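Local coordinates for CELL WALL surface anchor family protein (Streptococcus pneumoniae, PDB 2Y1V) that serves as the major pilin of the pneumococcal pilus, its subunits probably joining head to tail into the fibre, at residues 9-14 / 99-104; 50-55 / 91-96; 178-183 / 410-415; 285-290 / 344-349. All blocks are in the same frame, centred on the assembly; numbering follows the deposited sequence.

How the interactions relate
From the N terminus, interaction 1 closes the first long loop by pairing 9-14 with 99-104. Interaction 2 (50-55 with 91-96) is nested inside it, centres about 8 Å apart; each pairs strands within its own sheet, and the two sheets meet where F101 packs on W55 and K13 on F53. Further along, interaction 3 brings 410-415 back to 178-183, a loop of more than two hundred residues, and interaction 4 (285-290 with 344-349) is nested within it. These two also touch, S289 meeting K415, and tie strands 149-167, 288-297 and 415-426 together near the middle of the chain. The pairs follow in series, and interactions 2 and 3 stay about 23 Å apart at their nearest atoms.

Interaction 1: 9-14 / 99-104; sequences VTVHKL and AKFNTA
V9 and V11 pair with F101 and A99 as the hydrogen-bonded partners of an antiparallel ladder, with T10 and K100 as the non-hydrogen-bonded pair between them. Four backbone bonds close the two rungs. In the first, F101 N gives to V9 O at 2.7 Å and V9 N to F101 O at 3.1 Å; in the second, V11 N reaches A99 O at 2.7 Å and A99 N returns to V11 O at 2.8 Å.

Apolar contacts gather on the face that carries V9, V11, A99 and F101. The CG2 methyl of V11 meets the edge of the F101 ring, in its plane, 3.8 Å from CE2. With CG1 of V9 anti to the backbone N (chi1 173°), CG2 falls beside that N, within 3.4 Å of T103 CG2; the T103 hydroxyl turns instead to T6 O. On the other face T10 OG1 lies 3.3 Å from K100 CG, so the lysine offers its aliphatic stem while its amine heads away.

Strand 149-167 runs parallel along the other edge of strand 8-16, and K13 NZ is joined to its N156 by an intramolecular isopeptide bond, probably that of domain D1; W55 of strand 52-57 meets F101 edge-to-face.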
loop_
_atom_site.group_PDB
_atom_site.type_symbol
_atom_site.label_atom_id
_atom_site.label_comp_id
_atom_site.label_asym_id
_atom_site.label_seq_id
_atom_site.Cartn_x
_atom_site.Cartn_y
_atom_site.Cartn_z
ATOM N N VAL A 9 27.474 26.804 -28.988
ATOM C CA VAL A 9 27.848 25.468 -28.562
ATOM C C VAL A 9 26.581 24.635 -28.417
ATOM O O VAL A 9 25.610 25.063 -27.800
ATOM C CB VAL A 9 28.595 25.512 -27.215
ATOM C CG1 VAL A 9 28.832 24.122 -26.685
ATOM C CG2 VAL A 9 29.910 26.289 -27.350
ATOM N N THR A 10 26.565 23.447 -28.998
ATOM C CA THR A 10 25.395 22.607 -28.859
ATOM C C THR A 10 25.752 21.337 -28.114
ATOM O O THR A 10 26.713 20.638 -28.459
ATOM C CB THR A 10 24.737 22.291 -30.218
ATOM O OG1 THR A 10 24.338 23.515 -30.852
ATOM C CG2 THR A 10 23.520 21.422 -30.026
ATOM N N VAL A 11 24.991 21.054 -27.063
ATOM C CA VAL A 11 25.225 19.857 -26.267
ATOM C C VAL A 11 24.297 18.748 -26.736
ATOM O O VAL A 11 23.087 18.919 -26.765
ATOM C CB VAL A 11 24.962 20.119 -24.792
ATOM C CG1 VAL A 11 25.312 18.889 -23.982
ATOM C CG2 VAL A 11 25.761 21.315 -24.328
ATOM N N HIS A 12 24.870 17.625 -27.142
ATOM C CA HIS A 12 24.069 16.475 -27.493
ATOM C C HIS A 12 24.290 15.488 -26.382
ATOM O O HIS A 12 25.420 15.153 -26.039
ATOM C CB HIS A 12 24.487 15.891 -28.844
ATOM C CG HIS A 12 24.544 16.904 -29.945
ATOM N ND1 HIS A 12 23.547 17.038 -30.890
ATOM C CD2 HIS A 12 25.476 17.838 -30.246
ATOM C CE1 HIS A 12 23.867 18.007 -31.730
ATOM N NE2 HIS A 12 25.031 18.510 -31.360
ATOM N N LYS A 13 23.202 15.048 -25.786
ATOM C CA LYS A 13 23.293 14.162 -24.669
ATOM C C LYS A 13 23.143 12.772 -25.239
ATOM O O LYS A 13 22.124 12.446 -25.843
ATOM C CB LYS A 13 22.169 14.467 -23.703
ATOM C CG LYS A 13 22.586 14.416 -22.279
ATOM C CD LYS A 13 23.135 13.085 -21.961
ATOM C CE LYS A 13 23.805 13.128 -20.635
ATOM N NZ LYS A 13 24.148 11.760 -20.290
ATOM N N LEU A 14 24.177 11.963 -25.076
ATOM C CA LEU A 14 24.154 10.620 -25.610
ATOM C C LEU A 14 23.847 9.585 -24.534
ATOM O O LEU A 14 24.359 9.656 -23.418
ATOM C CB LEU A 14 25.492 10.312 -26.287
ATOM C CG LEU A 14 25.628 10.600 -27.789
ATOM C CD1 LEU A 14 24.776 11.780 -28.249
ATOM C CD2 LEU A 14 27.100 10.775 -28.185
ATOM N N ALA A 99 21.000 20.777 -26.991
ATOM C CA ALA A 99 20.850 22.106 -26.410
ATOM C C ALA A 99 21.836 23.081 -27.055
ATOM O O ALA A 99 23.053 22.979 -26.859
ATOM C CB ALA A 99 21.071 22.052 -24.923
ATOM N N LYS A 100 21.303 24.030 -27.813
ATOM C CA LYS A 100 22.116 24.969 -28.570
ATOM C C LYS A 100 22.264 26.293 -27.838
ATOM O O LYS A 100 21.358 27.123 -27.854
ATOM C CB LYS A 100 21.512 25.204 -29.956
ATOM C CG LYS A 100 22.314 26.164 -30.834
ATOM C CD LYS A 100 21.476 26.706 -31.991
ATOM C CE LYS A 100 22.241 27.785 -32.745
ATOM N NZ LYS A 100 21.883 27.793 -34.190
ATOM N N PHE A 101 23.410 26.487 -27.200
ATOM C CA PHE A 101 23.671 27.706 -26.442
ATOM C C PHE A 101 24.218 28.819 -27.322
ATOM O O PHE A 101 24.983 28.579 -28.260
ATOM C CB PHE A 101 24.670 27.439 -25.318
ATOM C CG PHE A 101 24.129 26.574 -24.210
ATOM C CD1 PHE A 101 23.378 27.126 -23.188
ATOM C CD2 PHE A 101 24.382 25.205 -24.188
ATOM C CE1 PHE A 101 22.879 26.339 -22.183
ATOM C CE2 PHE A 101 23.899 24.409 -23.168
ATOM C CZ PHE A 101 23.145 24.979 -22.163
ATOM N N ASN A 102 23.834 30.042 -27.014
ATOM C CA ASN A 102 24.450 31.175 -27.656
ATOM C C ASN A 102 25.637 31.576 -26.822
ATOM O O ASN A 102 25.479 31.987 -25.668
ATOM C CB ASN A 102 23.474 32.339 -27.760
ATOM C CG ASN A 102 24.120 33.575 -28.328
ATOM O OD1 ASN A 102 25.327 33.592 -28.599
ATOM N ND2 ASN A 102 23.325 34.621 -28.515
ATOM N N THR A 103 26.826 31.463 -27.404
ATOM C CA THR A 103 28.072 31.633 -26.649
ATOM C C THR A 103 28.764 32.969 -26.937
ATOM O O THR A 103 29.823 33.293 -26.359
ATOM C CB THR A 103 29.034 30.469 -26.933
ATOM O OG1 THR A 103 29.064 30.217 -28.345
ATOM C CG2 THR A 103 28.552 29.213 -26.246
ATOM N N ALA A 104 28.123 33.741 -27.802
ATOM C CA ALA A 104 28.676 34.949 -28.403
ATOM C C ALA A 104 29.220 35.991 -27.442
ATOM O O ALA A 104 30.146 36.726 -27.799
ATOM C CB ALA A 104 27.619 35.605 -29.352
#

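Interaction 2: 50-55 / 91-96; sequences GVMFVW and KKLTEA
K91 lays its CB against V54 CG2 at 3.7 Å, the two side chains sharing one face of the antiparallel pair formed by strands 52-55 and 91-93. Strand 91-93 is an outermost strand of a four-stranded antiparallel sheet, beside 52-57, and lysine suits this margin: its first carbons pack while the amine leads away from the strand.

K92 supplies the hydrogen-bonded rung. Its N gives to F53 O at 2.8 Å and its O accepts from F53 N at 2.9 Å. The side chain is stretched out on the F53 face, and its amine makes a weak bond to K100 O. Over the backbone of K92 lies the selenium of M52, a selenomethionine, with SE 3.5 Å from K92 C; bends at chi2 (79°) and chi3 (89°) fold the chain back onto the neighbouring strand.

L93 follows on the M52 face, its CD2 branch resting 3.5 Å from M52 CB.

At T94 the regular pairing ends, yet polar bonds multiply. T94 N gives to V51 O at 2.7 Å, and T94 O takes a nearly straight bond from G50 N at 2.8 Å (172°). The hydroxyl OG1 accepts from V51 N at 3.0 Å and donates to I48 O, while the methyl CG2 approaches the F53 ring obliquely. G50 has a positive phi, a backbone shape that favours glycine.

Chemically, the threonine prolongs the ladder beyond its last strand residue: its hydroxyl supplies the acceptor for V51 N, while its own N and O keep bonding to the facing segment.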
loop_
_atom_site.group_PDB
_atom_site.type_symbol
_atom_site.label_atom_id
_atom_site.label_comp_id
_atom_site.label_asym_id
_atom_site.label_seq_id
_atom_site.Cartn_x
_atom_site.Cartn_y
_atom_site.Cartn_z
ATOM N N GLY A 50 15.428 16.412 -22.920
ATOM C CA GLY A 50 14.998 16.541 -21.543
ATOM C C GLY A 50 16.093 16.385 -20.514
ATOM O O GLY A 50 15.815 16.033 -19.376
ATOM N N VAL A 51 17.336 16.641 -20.898
ATOM C CA VAL A 51 18.433 16.668 -19.943
ATOM C C VAL A 51 18.864 18.123 -19.778
ATOM O O VAL A 51 19.036 18.825 -20.768
ATOM C CB VAL A 51 19.602 15.767 -20.423
ATOM C CG1 VAL A 51 20.847 15.957 -19.592
ATOM C CG2 VAL A 51 19.171 14.307 -20.418
HETATM N N MSE A 52 19.013 18.579 -18.529
HETATM C CA MSE A 52 19.389 19.977 -18.248
HETATM C C MSE A 52 20.893 20.200 -18.139
HETATM O O MSE A 52 21.600 19.479 -17.410
HETATM C CB MSE A 52 18.734 20.479 -16.956
HETATM C CG MSE A 52 19.143 21.913 -16.588
HETATM SE SE MSE A 52 18.161 23.248 -17.650
HETATM C CE MSE A 52 16.603 23.476 -16.471
ATOM N N PHE A 53 21.366 21.229 -18.837
ATOM C CA PHE A 53 22.781 21.585 -18.856
ATOM C C PHE A 53 22.990 23.037 -18.466
ATOM O O PHE A 53 22.255 23.934 -18.908
ATOM C CB PHE A 53 23.400 21.278 -20.225
ATOM C CG PHE A 53 23.832 19.843 -20.382
ATOM C CD1 PHE A 53 25.082 19.409 -19.904
ATOM C CD2 PHE A 53 22.984 18.923 -20.968
ATOM C CE1 PHE A 53 25.480 18.085 -20.035
ATOM C CE2 PHE A 53 23.351 17.611 -21.106
ATOM C CZ PHE A 53 24.611 17.174 -20.627
ATOM N N VAL A 54 23.980 23.272 -17.613
ATOM C CA VAL A 54 24.221 24.610 -17.103
ATOM C C VAL A 54 25.695 24.909 -17.164
ATOM O O VAL A 54 26.531 24.020 -16.994
ATOM C CB VAL A 54 23.673 24.817 -15.662
ATOM C CG1 VAL A 54 24.481 24.057 -14.686
ATOM C CG2 VAL A 54 23.702 26.287 -15.282
ATOM N N TRP A 55 26.003 26.173 -17.424
ATOM C CA TRP A 55 27.375 26.598 -17.615
ATOM C C TRP A 55 27.992 27.168 -16.351
ATOM O O TRP A 55 27.342 27.868 -15.569
ATOM C CB TRP A 55 27.447 27.657 -18.695
ATOM C CG TRP A 55 27.275 27.157 -20.075
ATOM C CD1 TRP A 55 26.146 26.638 -20.622
ATOM C CD2 TRP A 55 28.260 27.171 -21.113
ATOM N NE1 TRP A 55 26.364 26.325 -21.938
ATOM C CE2 TRP A 55 27.660 26.635 -22.262
ATOM C CE3 TRP A 55 29.592 27.590 -21.182
ATOM C CZ2 TRP A 55 28.350 26.494 -23.466
ATOM C CZ3 TRP A 55 30.267 27.463 -22.374
ATOM C CH2 TRP A 55 29.656 26.912 -23.493
ATOM N N LYS A 91 21.552 28.099 -18.669
ATOM C CA LYS A 91 21.133 26.712 -18.580
ATOM C C LYS A 91 20.055 26.432 -19.613
ATOM O O LYS A 91 19.281 27.308 -19.945
ATOM C CB LYS A 91 20.568 26.431 -17.195
ATOM C CG LYS A 91 19.420 27.344 -16.844
ATOM C CD LYS A 91 18.696 26.900 -15.584
ATOM C CE LYS A 91 17.737 27.990 -15.130
ATOM N NZ LYS A 91 16.639 28.168 -16.084
ATOM N N LYS A 92 19.999 25.200 -20.102
ATOM C CA LYS A 92 19.006 24.813 -21.075
ATOM C C LYS A 92 18.836 23.290 -21.090
ATOM O O LYS A 92 19.792 22.558 -20.880
ATOM C CB LYS A 92 19.427 25.326 -22.454
ATOM C CG LYS A 92 18.322 25.355 -23.489
ATOM C CD LYS A 92 18.801 25.915 -24.810
ATOM C CE LYS A 92 17.641 25.921 -25.827
ATOM N NZ LYS A 92 18.061 26.401 -27.179
ATOM N N LEU A 93 17.612 22.831 -21.321
ATOM C CA LEU A 93 17.286 21.415 -21.469
ATOM C C LEU A 93 17.502 20.969 -22.918
ATOM O O LEU A 93 17.115 21.675 -23.849
ATOM C CB LEU A 93 15.816 21.188 -21.148
ATOM C CG LEU A 93 15.245 21.220 -19.739
ATOM C CD1 LEU A 93 13.709 21.049 -19.806
ATOM C CD2 LEU A 93 15.880 20.136 -18.902
ATOM N N THR A 94 18.095 19.794 -23.119
ATOM C CA THR A 94 18.305 19.309 -24.467
ATOM C C THR A 94 16.950 19.068 -25.148
ATOM O O THR A 94 16.006 18.583 -24.527
ATOM C CB THR A 94 19.118 18.003 -24.484
ATOM O OG1 THR A 94 18.489 17.042 -23.634
ATOM C CG2 THR A 94 20.555 18.230 -24.007
ATOM N N GLU A 95 16.847 19.431 -26.416
ATOM C CA GLU A 95 15.706 19.006 -27.221
ATOM C C GLU A 95 16.178 17.804 -28.040
ATOM O O GLU A 95 17.280 17.298 -27.805
ATOM C CB GLU A 95 15.175 20.155 -28.089
ATOM C CG GLU A 95 14.742 21.378 -27.246
ATOM C CD GLU A 95 14.023 22.482 -28.036
ATOM O OE1 GLU A 95 14.153 22.548 -29.281
ATOM O OE2 GLU A 95 13.327 23.304 -27.396
ATOM N N ALA A 96 15.368 17.335 -28.980
ATOM C CA ALA A 96 15.692 16.097 -29.705
ATOM C C ALA A 96 17.071 16.131 -30.368
ATOM O O ALA A 96 17.771 15.105 -30.430
ATOM C CB ALA A 96 14.612 15.758 -30.718
#

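Interaction 3: 178-183 / 410-415; sequences VDKDTP and DPTEPK. With NI (nickel (II) ion), chain D.
K180 NZ is gripped from several sides. It gives to T412 OG1 at 2.9 Å and to T412 O, also at 2.9 Å, approaching this carbonyl from above its plane (by 60°). Its charge is met by a salt bridge to D164, and K165 O adds a weak bond. T412 can offer two acceptors because chi1 of 54° sets its hydroxyl between its backbone N and carbonyl carbon. Lysine fits this place by length: from the type I turn D179 to T182 its stem passes the P414 ring, with K180 CD 4.0 Å from P414 CD.

Along the backbone the contact is made of CA-H...O and apolar touches. K180 O receives a CA-H from P414 (CA to O 3.6 Å), and P183 lies against K415, whose stem also covers D181 O.

The same run 410-415 wraps a nickel ion, bound by D410 OD1 at 2.4 Å and P411 O at 2.5 Å, with D291 as a further ligand. The E413 carboxylate faces it with both oxygens, OE2 at 2.6 Å and OE1 at a longer 2.8 Å; V292 N also donates to OE2, consistent with a fixed carboxylate.

P414 packs on F167 of strand 149-167, E413 lies against K165 and N290, the two residues of an isopeptide bond, and the backbone bond of K415 to V184 leads into the parallel pairing of strands 184-185 and 415-426.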
loop_
_atom_site.group_PDB
_atom_site.type_symbol
_atom_site.label_atom_id
_atom_site.label_comp_id
_atom_site.label_asym_id
_atom_site.label_seq_id
_atom_site.Cartn_x
_atom_site.Cartn_y
_atom_site.Cartn_z
ATOM N N VAL A 178 3.345 -15.754 -7.764
ATOM C CA VAL A 178 2.215 -15.657 -8.699
ATOM C C VAL A 178 0.849 -15.844 -8.040
ATOM O O VAL A 178 -0.148 -15.338 -8.525
ATOM C CB VAL A 178 2.360 -16.643 -9.896
ATOM C CG1 VAL A 178 3.484 -16.192 -10.821
ATOM C CG2 VAL A 178 2.591 -18.078 -9.407
ATOM N N ASP A 179 0.809 -16.565 -6.928
ATOM C CA ASP A 179 -0.459 -16.834 -6.255
ATOM C C ASP A 179 -0.673 -15.904 -5.060
ATOM O O ASP A 179 -1.296 -16.288 -4.060
ATOM C CB ASP A 179 -0.498 -18.288 -5.786
ATOM C CG ASP A 179 0.469 -18.561 -4.646
ATOM O OD1 ASP A 179 1.536 -17.906 -4.589
ATOM O OD2 ASP A 179 0.157 -19.432 -3.808
ATOM N N LYS A 180 -0.160 -14.684 -5.170
ATOM C CA LYS A 180 -0.185 -13.753 -4.057
ATOM C C LYS A 180 -1.573 -13.345 -3.624
ATOM O O LYS A 180 -1.822 -13.214 -2.427
ATOM C CB LYS A 180 0.620 -12.504 -4.377
ATOM C CG LYS A 180 1.858 -12.347 -3.547
ATOM C CD LYS A 180 2.257 -10.895 -3.535
ATOM C CE LYS A 180 3.751 -10.743 -3.622
ATOM N NZ LYS A 180 4.068 -9.526 -4.398
ATOM N N ASP A 181 -2.467 -13.127 -4.589
ATOM C CA ASP A 181 -3.819 -12.653 -4.296
ATOM C C ASP A 181 -4.629 -13.678 -3.490
ATOM O O ASP A 181 -5.614 -13.336 -2.854
ATOM C CB ASP A 181 -4.551 -12.228 -5.585
ATOM C CG ASP A 181 -4.838 -13.400 -6.527
ATOM O OD1 ASP A 181 -4.157 -14.449 -6.411
ATOM O OD2 ASP A 181 -5.745 -13.276 -7.386
ATOM N N THR A 182 -4.199 -14.931 -3.507
ATOM C CA THR A 182 -4.841 -15.981 -2.712
ATOM C C THR A 182 -4.638 -15.755 -1.218
ATOM O O THR A 182 -3.518 -15.833 -0.718
ATOM C CB THR A 182 -4.327 -17.384 -3.106
ATOM O OG1 THR A 182 -4.844 -17.714 -4.397
ATOM C CG2 THR A 182 -4.796 -18.435 -2.098
ATOM N N PRO A 183 -5.727 -15.461 -0.499
ATOM C CA PRO A 183 -5.599 -15.106 0.913
ATOM C C PRO A 183 -5.125 -16.282 1.736
ATOM O O PRO A 183 -5.484 -17.431 1.454
ATOM C CB PRO A 183 -7.030 -14.737 1.319
ATOM C CG PRO A 183 -7.759 -14.506 0.042
ATOM C CD PRO A 183 -7.119 -15.396 -0.966
ATOM N N ASP A 410 4.980 -0.294 -7.974
ATOM C CA ASP A 410 3.793 -0.671 -7.238
ATOM C C ASP A 410 3.702 -2.176 -7.204
ATOM O O ASP A 410 3.145 -2.785 -8.118
ATOM C CB ASP A 410 2.538 -0.064 -7.871
ATOM C CG ASP A 410 1.340 -0.056 -6.925
ATOM O OD1 ASP A 410 1.499 -0.387 -5.732
ATOM O OD2 ASP A 410 0.216 0.299 -7.381
ATOM N N PRO A 411 4.264 -2.783 -6.151
ATOM C CA PRO A 411 4.188 -4.223 -5.998
ATOM C C PRO A 411 2.777 -4.693 -5.630
ATOM O O PRO A 411 2.003 -3.956 -5.013
ATOM C CB PRO A 411 5.147 -4.511 -4.832
ATOM C CG PRO A 411 5.171 -3.283 -4.035
ATOM C CD PRO A 411 4.943 -2.135 -5.013
ATOM N N THR A 412 2.458 -5.917 -6.039
ATOM C CA THR A 412 1.273 -6.590 -5.578
ATOM C C THR A 412 1.494 -6.975 -4.108
ATOM O O THR A 412 2.639 -7.107 -3.646
ATOM C CB THR A 412 1.012 -7.836 -6.435
ATOM O OG1 THR A 412 2.190 -8.651 -6.446
ATOM C CG2 THR A 412 0.679 -7.423 -7.880
ATOM N N GLU A 413 0.400 -7.134 -3.374
ATOM C CA GLU A 413 0.459 -7.497 -1.962
ATOM C C GLU A 413 -0.226 -8.841 -1.704
ATOM O O GLU A 413 -1.101 -9.250 -2.457
ATOM C CB GLU A 413 -0.224 -6.416 -1.107
ATOM C CG GLU A 413 0.619 -5.179 -0.842
ATOM C CD GLU A 413 0.673 -4.210 -2.007
ATOM O OE1 GLU A 413 -0.244 -4.216 -2.867
ATOM O OE2 GLU A 413 1.633 -3.414 -2.048
ATOM N N PRO A 414 0.171 -9.529 -0.633
ATOM C CA PRO A 414 -0.530 -10.742 -0.187
ATOM C C PRO A 414 -1.828 -10.408 0.565
ATOM O O PRO A 414 -2.121 -9.234 0.767
ATOM C CB PRO A 414 0.498 -11.420 0.733
ATOM C CG PRO A 414 1.433 -10.334 1.174
ATOM C CD PRO A 414 1.480 -9.358 0.029
ATOM N N LYS A 415 -2.618 -11.414 0.942
ATOM C CA LYS A 415 -3.860 -11.172 1.689
ATOM C C LYS A 415 -3.998 -12.170 2.831
ATOM O O LYS A 415 -3.335 -13.202 2.858
ATOM C CB LYS A 415 -5.100 -11.254 0.779
ATOM C CG LYS A 415 -5.004 -10.536 -0.584
ATOM C CD LYS A 415 -5.437 -9.085 -0.506
ATOM C CE LYS A 415 -5.284 -8.374 -1.841
ATOM N NZ LYS A 415 -3.989 -7.664 -2.061
HETATM NI NI NI D . 0.876 -1.930 -4.008
#

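Interaction 4: 285-290 / 344-349; sequences EVPESN and AQTGKV
Where strand 288-297 of the Cna-B-like domain begins, its lead-in residues V286 and P287 are met by Q345 from the turn joining strands 337-343 and 349-355. The single hydrogen bond across the contact runs from Q345 NE2 to P287 O at 2.8 Å; the carbonyl points almost straight at the donor (C=O...N 160°) and lies close to the amide plane. A bend at chi2 (-86°) swings the glutamine head onto this carbonyl. OE1 accepts from E372 N, so both polar atoms of the buried amide have partners.

V286 CG1 packs against the same head, 3.7 Å from NE2. E288 lies alongside, pointing the same way, but with its carboxylate plane turned 74° to the amide; OE1 stays 3.6 Å from NE2 and is bonded instead to T216 OG1. P287 has no backbone N-H to satisfy when buried, and its ring packs with CB 3.2 Å from Q345 O. S289 CB rests 3.7 Å from A344 O, while its hydroxyl bonds to N290 O and takes a bond from K415 NZ.

P287 touches K415 and V417 of strand 415-426, E288 pairs by its backbone with V416, and an isopeptide bond joins N290 CG to K165 NZ of strand 149-167.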
loop_
_atom_site.group_PDB
_atom_site.type_symbol
_atom_site.label_atom_id
_atom_site.label_comp_id
_atom_site.label_asym_id
_atom_site.label_seq_id
_atom_site.Cartn_x
_atom_site.Cartn_y
_atom_site.Cartn_z
ATOM N N GLU A 285 -14.075 -14.399 5.892
ATOM C CA GLU A 285 -13.958 -14.593 4.451
ATOM C C GLU A 285 -13.778 -13.287 3.666
ATOM O O GLU A 285 -13.885 -13.288 2.436
ATOM C CB GLU A 285 -15.146 -15.408 3.919
ATOM C CG GLU A 285 -15.164 -16.850 4.418
ATOM C CD GLU A 285 -16.430 -17.619 4.042
ATOM O OE1 GLU A 285 -17.059 -17.320 2.995
ATOM O OE2 GLU A 285 -16.786 -18.557 4.793
ATOM N N VAL A 286 -13.482 -12.185 4.363
ATOM C CA VAL A 286 -13.112 -10.948 3.667
ATOM C C VAL A 286 -11.648 -10.553 3.876
ATOM O O VAL A 286 -11.302 -9.925 4.863
ATOM C CB VAL A 286 -14.059 -9.748 3.965
ATOM C CG1 VAL A 286 -13.596 -8.529 3.204
ATOM C CG2 VAL A 286 -15.488 -10.088 3.574
ATOM N N PRO A 287 -10.786 -10.906 2.918
ATOM C CA PRO A 287 -9.380 -10.581 2.987
ATOM C C PRO A 287 -9.115 -9.190 3.542
ATOM O O PRO A 287 -9.922 -8.274 3.348
ATOM C CB PRO A 287 -8.965 -10.616 1.530
ATOM C CG PRO A 287 -9.808 -11.702 0.951
ATOM C CD PRO A 287 -11.129 -11.607 1.666
ATOM N N GLU A 288 -7.992 -9.065 4.252
ATOM C CA GLU A 288 -7.417 -7.774 4.618
ATOM C C GLU A 288 -6.108 -7.660 3.834
ATOM O O GLU A 288 -5.518 -8.677 3.446
ATOM C CB GLU A 288 -7.104 -7.710 6.117
ATOM C CG GLU A 288 -8.287 -7.865 7.058
ATOM C CD GLU A 288 -9.313 -6.705 6.994
ATOM O OE1 GLU A 288 -9.019 -5.619 6.422
ATOM O OE2 GLU A 288 -10.427 -6.892 7.532
ATOM N N SER A 289 -5.623 -6.443 3.618
ATOM C CA SER A 289 -4.419 -6.286 2.810
ATOM C C SER A 289 -3.617 -5.059 3.166
ATOM O O SER A 289 -4.149 -4.088 3.677
ATOM C CB SER A 289 -4.782 -6.223 1.322
ATOM O OG SER A 289 -3.624 -6.118 0.512
ATOM N N ASN A 290 -2.322 -5.112 2.907
ATOM C CA ASN A 290 -1.513 -3.913 2.950
ATOM C C ASN A 290 -1.416 -3.416 1.503
ATOM O O ASN A 290 -2.036 -4.005 0.608
ATOM C CB ASN A 290 -0.154 -4.203 3.597
ATOM C CG ASN A 290 0.743 -5.096 2.750
ATOM O OD1 ASN A 290 0.383 -6.194 2.344
ATOM N N ALA A 344 -10.231 -3.040 -2.214
ATOM C CA ALA A 344 -8.991 -2.951 -1.459
ATOM C C ALA A 344 -8.719 -4.163 -0.604
ATOM O O ALA A 344 -7.577 -4.393 -0.227
ATOM C CB ALA A 344 -8.978 -1.691 -0.605
ATOM N N GLN A 345 -9.763 -4.923 -0.289
ATOM C CA GLN A 345 -9.638 -6.155 0.472
ATOM C C GLN A 345 -9.035 -7.223 -0.418
ATOM O O GLN A 345 -8.091 -7.938 -0.026
ATOM C CB GLN A 345 -11.018 -6.662 0.909
ATOM C CG GLN A 345 -12.046 -5.578 1.256
ATOM C CD GLN A 345 -11.971 -5.107 2.685
ATOM O OE1 GLN A 345 -12.648 -4.153 3.047
ATOM N NE2 GLN A 345 -11.153 -5.781 3.523
ATOM N N THR A 346 -9.591 -7.341 -1.625
ATOM C CA THR A 346 -9.232 -8.445 -2.504
ATOM C C THR A 346 -8.082 -8.144 -3.452
ATOM O O THR A 346 -7.365 -9.049 -3.862
ATOM C CB THR A 346 -10.446 -8.928 -3.316
ATOM O OG1 THR A 346 -10.935 -7.846 -4.106
ATOM C CG2 THR A 346 -11.566 -9.411 -2.390
ATOM N N GLY A 347 -7.904 -6.882 -3.803
ATOM C CA GLY A 347 -6.900 -6.512 -4.783
ATOM C C GLY A 347 -7.401 -6.536 -6.216
ATOM O O GLY A 347 -6.630 -6.281 -7.141
ATOM N N LYS A 348 -8.686 -6.826 -6.418
ATOM C CA LYS A 348 -9.222 -6.932 -7.787
ATOM C C LYS A 348 -9.916 -5.670 -8.321
ATOM O O LYS A 348 -10.503 -4.899 -7.574
ATOM C CB LYS A 348 -10.175 -8.126 -7.910
ATOM C CG LYS A 348 -9.489 -9.471 -7.881
ATOM C CD LYS A 348 -10.532 -10.534 -7.604
ATOM C CE LYS A 348 -9.952 -11.702 -6.841
ATOM N NZ LYS A 348 -11.044 -12.412 -6.095
ATOM N N VAL A 349 -9.869 -5.487 -9.633
ATOM C CA VAL A 349 -10.425 -4.286 -10.255
ATOM C C VAL A 349 -11.947 -4.300 -10.348
ATOM O O VAL A 349 -12.533 -5.171 -10.978
ATOM C CB VAL A 349 -9.814 -4.050 -11.646
ATOM C CG1 VAL A 349 -10.469 -2.851 -12.320
ATOM C CG2 VAL A 349 -8.308 -3.856 -11.524
#